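PDB 6C9B: PLP-Dependent L-Arginine Hydroxylase MppP from Streptomyces wadayamensis, which is a pyridoxal phosphate-dependent oxidase, not an oxygenase, that acts on L-arginine and binds its 4-hydroxy-2-oxo acid product. Local coordinates for residues Asp141-Val155 and Arg173-Leu187. Residues are numbered along the deposited sequence; the frame is centred on the assembly and turned at random.
Sequences DLSAELLSSVGCVFV and RLAEQCAEHGTVLAL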
loop_
_atom_site.group_PDB
_atom_site.type_symbol
_atom_site.label_atom_id
_atom_site.label_comp_id
_atom_site.label_asym_id
_atom_site.label_seq_id
_atom_site.Cartn_x
_atom_site.Cartn_y
_atom_site.Cartn_z
ATOM N N ASP B 141 8.089 -2.268 -35.322
ATOM C CA ASP B 141 8.753 -1.229 -34.554
ATOM C C ASP B 141 7.768 -0.098 -34.276
ATOM O O ASP B 141 6.900 0.209 -35.095
ATOM C CB ASP B 141 9.943 -0.658 -35.319
ATOM C CG ASP B 141 11.100 -1.606 -35.445
ATOM O OD1 ASP B 141 11.011 -2.767 -35.023
ATOM O OD2 ASP B 141 12.140 -1.161 -35.991
ATOM N N LEU B 142 7.919 0.561 -33.132
ATOM C CA LEU B 142 7.207 1.813 -32.924
ATOM C C LEU B 142 7.763 2.908 -33.825
ATOM O O LEU B 142 8.949 2.925 -34.188
ATOM C CB LEU B 142 7.295 2.257 -31.463
ATOM C CG LEU B 142 6.765 1.235 -30.463
ATOM C CD1 LEU B 142 6.900 1.769 -29.017
ATOM C CD2 LEU B 142 5.319 0.855 -30.774
ATOM N N SER B 143 6.887 3.831 -34.216
ATOM C CA SER B 143 7.288 4.857 -35.162
ATOM C C SER B 143 8.189 5.879 -34.475
ATOM O O SER B 143 8.134 6.085 -33.262
ATOM C CB SER B 143 6.056 5.538 -35.766
ATOM O OG SER B 143 5.463 6.424 -34.839
ATOM N N ALA B 144 9.056 6.513 -35.266
ATOM C CA ALA B 144 9.901 7.554 -34.700
ATOM C C ALA B 144 9.059 8.726 -34.231
ATOM O O ALA B 144 9.413 9.414 -33.266
ATOM C CB ALA B 144 10.932 8.001 -35.743
ATOM N N GLU B 145 7.936 8.967 -34.912
ATOM C CA GLU B 145 7.034 10.038 -34.515
ATOM C C GLU B 145 6.467 9.769 -33.134
ATOM O O GLU B 145 6.411 10.668 -32.285
ATOM C CB GLU B 145 5.913 10.171 -35.545
ATOM C CG GLU B 145 4.631 10.787 -34.995
ATOM C CD GLU B 145 3.756 11.396 -36.070
ATOM O OE1 GLU B 145 4.301 11.834 -37.105
ATOM O OE2 GLU B 145 2.521 11.437 -35.877
ATOM N N LEU B 146 6.060 8.527 -32.876
ATOM C CA LEU B 146 5.558 8.202 -31.551
ATOM C C LEU B 146 6.662 8.335 -30.509
ATOM O O LEU B 146 6.469 8.949 -29.451
ATOM C CB LEU B 146 4.982 6.789 -31.543
ATOM C CG LEU B 146 4.503 6.310 -30.169
ATOM C CD1 LEU B 146 3.389 7.212 -29.635
ATOM C CD2 LEU B 146 4.037 4.877 -30.281
ATOM N N LEU B 147 7.828 7.746 -30.784
ATOM C CA LEU B 147 8.872 7.699 -29.768
ATOM C C LEU B 147 9.369 9.095 -29.429
ATOM O O LEU B 147 9.692 9.370 -28.269
ATOM C CB LEU B 147 10.029 6.811 -30.229
ATOM C CG LEU B 147 9.678 5.320 -30.183
ATOM C CD1 LEU B 147 10.692 4.495 -30.952
ATOM C CD2 LEU B 147 9.579 4.850 -28.748
ATOM N N SER B 148 9.391 9.988 -30.408
ATOM C CA SER B 148 9.813 11.359 -30.157
ATOM C C SER B 148 8.745 12.176 -29.446
ATOM O O SER B 148 9.037 13.287 -28.990
ATOM C CB SER B 148 10.192 12.046 -31.473
ATOM O OG SER B 148 9.036 12.415 -32.211
ATOM N N SER B 149 7.525 11.658 -29.327
ATOM C CA SER B 149 6.453 12.364 -28.648
ATOM C C SER B 149 6.142 11.840 -27.251
ATOM O O SER B 149 5.319 12.452 -26.567
ATOM C CB SER B 149 5.171 12.300 -29.481
ATOM O OG SER B 149 4.641 10.990 -29.488
ATOM N N VAL B 150 6.748 10.739 -26.804
ATOM C CA VAL B 150 6.474 10.234 -25.466
ATOM C C VAL B 150 7.784 10.107 -24.702
ATOM O O VAL B 150 8.864 9.985 -25.283
ATOM C CB VAL B 150 5.735 8.877 -25.472
ATOM C CG1 VAL B 150 4.411 8.999 -26.195
ATOM C CG2 VAL B 150 6.600 7.792 -26.121
ATOM N N GLY B 151 7.670 10.116 -23.377
ATOM C CA GLY B 151 8.833 9.976 -22.522
ATOM C C GLY B 151 9.001 8.579 -21.958
ATOM O O GLY B 151 10.021 8.282 -21.315
ATOM N N CYS B 152 7.988 7.734 -22.167
ATOM C CA CYS B 152 7.933 6.394 -21.595
ATOM C C CYS B 152 7.024 5.560 -22.474
ATOM O O CYS B 152 6.013 6.060 -22.972
ATOM C CB CYS B 152 7.398 6.416 -20.167
ATOM S SG CYS B 152 7.222 4.833 -19.387
ATOM N N VAL B 153 7.432 4.316 -22.682
ATOM C CA VAL B 153 6.618 3.267 -23.294
ATOM C C VAL B 153 6.380 2.244 -22.208
ATOM O O VAL B 153 7.338 1.794 -21.571
ATOM C CB VAL B 153 7.336 2.624 -24.493
ATOM C CG1 VAL B 153 6.521 1.464 -25.041
ATOM C CG2 VAL B 153 7.604 3.643 -25.595
ATOM N N PHE B 154 5.112 1.918 -21.952
ATOM C CA PHE B 154 4.738 1.039 -20.845
ATOM C C PHE B 154 4.054 -0.207 -21.394
ATOM O O PHE B 154 3.012 -0.103 -22.062
ATOM C CB PHE B 154 3.812 1.769 -19.886
ATOM C CG PHE B 154 3.613 1.056 -18.579
ATOM C CD1 PHE B 154 2.881 -0.127 -18.514
ATOM C CD2 PHE B 154 4.114 1.570 -17.427
ATOM C CE1 PHE B 154 2.702 -0.774 -17.296
ATOM C CE2 PHE B 154 3.920 0.934 -16.220
ATOM C CZ PHE B 154 3.227 -0.248 -16.167
ATOM N N VAL B 155 4.611 -1.385 -21.080
ATOM C CA VAL B 155 4.088 -2.651 -21.590
ATOM C C VAL B 155 3.822 -3.598 -20.427
ATOM O O VAL B 155 4.708 -3.857 -19.603
ATOM C CB VAL B 155 5.047 -3.323 -22.590
ATOM C CG1 VAL B 155 4.454 -4.672 -23.089
ATOM C CG2 VAL B 155 5.315 -2.416 -23.775
ATOM N N ARG B 173 14.125 -5.328 -29.496
ATOM C CA ARG B 173 13.989 -4.222 -30.437
ATOM C C ARG B 173 13.384 -2.989 -29.771
ATOM O O ARG B 173 13.824 -1.857 -30.013
ATOM C CB ARG B 173 13.147 -4.647 -31.636
ATOM C CG ARG B 173 13.008 -3.554 -32.683
ATOM C CD ARG B 173 14.369 -3.221 -33.342
ATOM N NE ARG B 173 14.354 -1.912 -33.988
ATOM C CZ ARG B 173 15.373 -1.050 -34.009
ATOM N NH1 ARG B 173 16.530 -1.326 -33.405
ATOM N NH2 ARG B 173 15.222 0.110 -34.635
ATOM N N LEU B 174 12.377 -3.184 -28.926
ATOM C CA LEU B 174 11.758 -2.053 -28.240
ATOM C C LEU B 174 12.757 -1.362 -27.311
ATOM O O LEU B 174 12.810 -0.132 -27.239
ATOM C CB LEU B 174 10.545 -2.562 -27.463
ATOM C CG LEU B 174 9.647 -1.548 -26.778
ATOM C CD1 LEU B 174 9.061 -0.559 -27.772
ATOM C CD2 LEU B 174 8.509 -2.299 -26.086
ATOM N N ALA B 175 13.544 -2.142 -26.570
ATOM C CA ALA B 175 14.548 -1.541 -25.704
ATOM C C ALA B 175 15.619 -0.807 -26.515
ATOM O O ALA B 175 16.096 0.258 -26.105
ATOM C CB ALA B 175 15.180 -2.607 -24.814
ATOM N N GLU B 176 16.016 -1.358 -27.667
ATOM C CA GLU B 176 16.942 -0.637 -28.535
ATOM C C GLU B 176 16.341 0.680 -29.018
ATOM O O GLU B 176 17.032 1.700 -29.039
ATOM C CB GLU B 176 17.345 -1.499 -29.722
ATOM C CG GLU B 176 18.182 -2.708 -29.344
ATOM C CD GLU B 176 18.414 -3.638 -30.519
ATOM O OE1 GLU B 176 17.892 -3.377 -31.624
ATOM O OE2 GLU B 176 19.106 -4.652 -30.335
ATOM N N GLN B 177 15.061 0.665 -29.435
ATOM C CA GLN B 177 14.386 1.887 -29.865
ATOM C C GLN B 177 14.331 2.918 -28.742
ATOM O O GLN B 177 14.606 4.105 -28.977
ATOM C CB GLN B 177 12.973 1.595 -30.366
ATOM C CG GLN B 177 12.860 0.732 -31.623
ATOM C CD GLN B 177 11.519 0.898 -32.241
ATOM O OE1 GLN B 177 10.533 0.211 -31.857
ATOM N NE2 GLN B 177 11.425 1.864 -33.153
ATOM N N CYS B 178 13.997 2.482 -27.515
ATOM C CA CYS B 178 13.928 3.405 -26.388
ATOM C C CYS B 178 15.301 3.988 -26.097
ATOM O O CYS B 178 15.427 5.189 -25.864
ATOM C CB CYS B 178 13.365 2.716 -25.147
ATOM S SG CYS B 178 11.573 2.419 -25.314
ATOM N N ALA B 179 16.344 3.156 -26.153
ATOM C CA ALA B 179 17.703 3.665 -25.965
ATOM C C ALA B 179 18.063 4.701 -27.018
ATOM O O ALA B 179 18.714 5.715 -26.711
ATOM C CB ALA B 179 18.707 2.527 -26.019
ATOM N N GLU B 180 17.748 4.406 -28.281
ATOM C CA GLU B 180 18.071 5.322 -29.375
ATOM C C GLU B 180 17.393 6.674 -29.184
ATOM O O GLU B 180 17.970 7.717 -29.543
ATOM C CB GLU B 180 17.669 4.678 -30.713
ATOM C CG GLU B 180 17.841 5.559 -31.963
ATOM C CD GLU B 180 19.295 5.809 -32.338
ATOM O OE1 GLU B 180 19.525 6.647 -33.234
ATOM O OE2 GLU B 180 20.195 5.160 -31.763
ATOM N N HIS B 181 16.202 6.693 -28.584
ATOM C CA HIS B 181 15.427 7.914 -28.379
ATOM C C HIS B 181 15.518 8.503 -26.968
ATOM O O HIS B 181 14.956 9.580 -26.722
ATOM C CB HIS B 181 13.953 7.653 -28.707
ATOM C CG HIS B 181 13.687 7.503 -30.168
ATOM N ND1 HIS B 181 13.248 8.551 -30.951
ATOM C CD2 HIS B 181 13.826 6.441 -31.000
ATOM C CE1 HIS B 181 13.115 8.138 -32.198
ATOM N NE2 HIS B 181 13.463 6.865 -32.258
ATOM N N GLY B 182 16.172 7.830 -26.024
ATOM C CA GLY B 182 16.207 8.350 -24.669
ATOM C C GLY B 182 14.929 8.150 -23.889
ATOM O O GLY B 182 14.722 8.821 -22.876
ATOM N N THR B 183 14.083 7.215 -24.317
ATOM C CA THR B 183 12.785 6.938 -23.729
ATOM C C THR B 183 12.925 5.923 -22.586
ATOM O O THR B 183 13.754 5.017 -22.655
ATOM C CB THR B 183 11.867 6.361 -24.815
ATOM O OG1 THR B 183 12.045 7.083 -26.036
ATOM C CG2 THR B 183 10.408 6.433 -24.424
ATOM N N VAL B 184 12.079 6.054 -21.564
ATOM C CA VAL B 184 11.995 5.039 -20.512
ATOM C C VAL B 184 11.156 3.869 -21.016
ATOM O O VAL B 184 10.039 4.066 -21.497
ATOM C CB VAL B 184 11.367 5.611 -19.226
ATOM C CG1 VAL B 184 11.235 4.524 -18.186
ATOM C CG2 VAL B 184 12.197 6.762 -18.654
ATOM N N LEU B 185 11.675 2.651 -20.889
ATOM C CA LEU B 185 10.880 1.445 -21.135
ATOM C C LEU B 185 10.448 0.886 -19.782
ATOM O O LEU B 185 11.298 0.550 -18.956
ATOM C CB LEU B 185 11.674 0.402 -21.924
ATOM C CG LEU B 185 10.941 -0.918 -22.243
ATOM C CD1 LEU B 185 9.621 -0.678 -22.888
ATOM C CD2 LEU B 185 11.830 -1.741 -23.141
ATOM N N ALA B 186 9.138 0.793 -19.560
ATOM C CA ALA B 186 8.583 0.306 -18.303
ATOM C C ALA B 186 7.791 -0.949 -18.577
ATOM O O ALA B 186 7.004 -0.980 -19.522
ATOM C CB ALA B 186 7.673 1.336 -17.654
ATOM N N LEU B 187 7.978 -1.969 -17.738
ATOM C CA LEU B 187 7.289 -3.230 -17.893
ATOM C C LEU B 187 6.544 -3.554 -16.612
ATOM O O LEU B 187 7.077 -3.356 -15.517
ATOM C CB LEU B 187 8.251 -4.387 -18.180
ATOM C CG LEU B 187 9.200 -4.251 -19.354
ATOM C CD1 LEU B 187 10.013 -5.525 -19.432
ATOM C CD2 LEU B 187 8.422 -4.000 -20.609
#
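Parallel strand pairing combined with helix packing joins 141-155 to 173-187, within the beta-alpha-beta unit of strand 152-156, helix 168-181 and strand 184-188 in the large mixed sheet of this aminotransferase-family protein. V184 N gives to G151 O, V153 N to V184 O, A186 N to V153 O and V155 N to A186 O. On the face carrying C152 and F154, the small A186 lets its CB lie 3.6 Å from F154 CD2. V153 and V155 lie on the face covered by the crossover helix, where L174 CD2 meets V155 CG2 at 3.9 Å.

Q177 suits its place because an amide offers both an acceptor and a donor: its extended chain (chi2 -161°) reaches L142, OE1 taking L142 N on a lone pair in the carbonyl plane and NE2 giving to L142 O at 2.9 Å (165°). L147 lays an apolar CB over the H181 ring face, 3.7 Å from the centroid, a CH-pi contact, while its CD1 packs on Q177 NE2. D141 OD2 forms a salt bridge with R173 NE (3.1 Å); R173 NH1 also bridges E176 OE1, and R170 pairs with D141 OD1. G182 ends helix 168-181 in a Schellman motif, T183 N bonding C178 O; at its positive phi a CB would jam against H181 O.

Strand 107-112 continues the sheet beyond 152-156, helix 90-101 covers C152 and F154, and helix 202-209 meets L185 and L187.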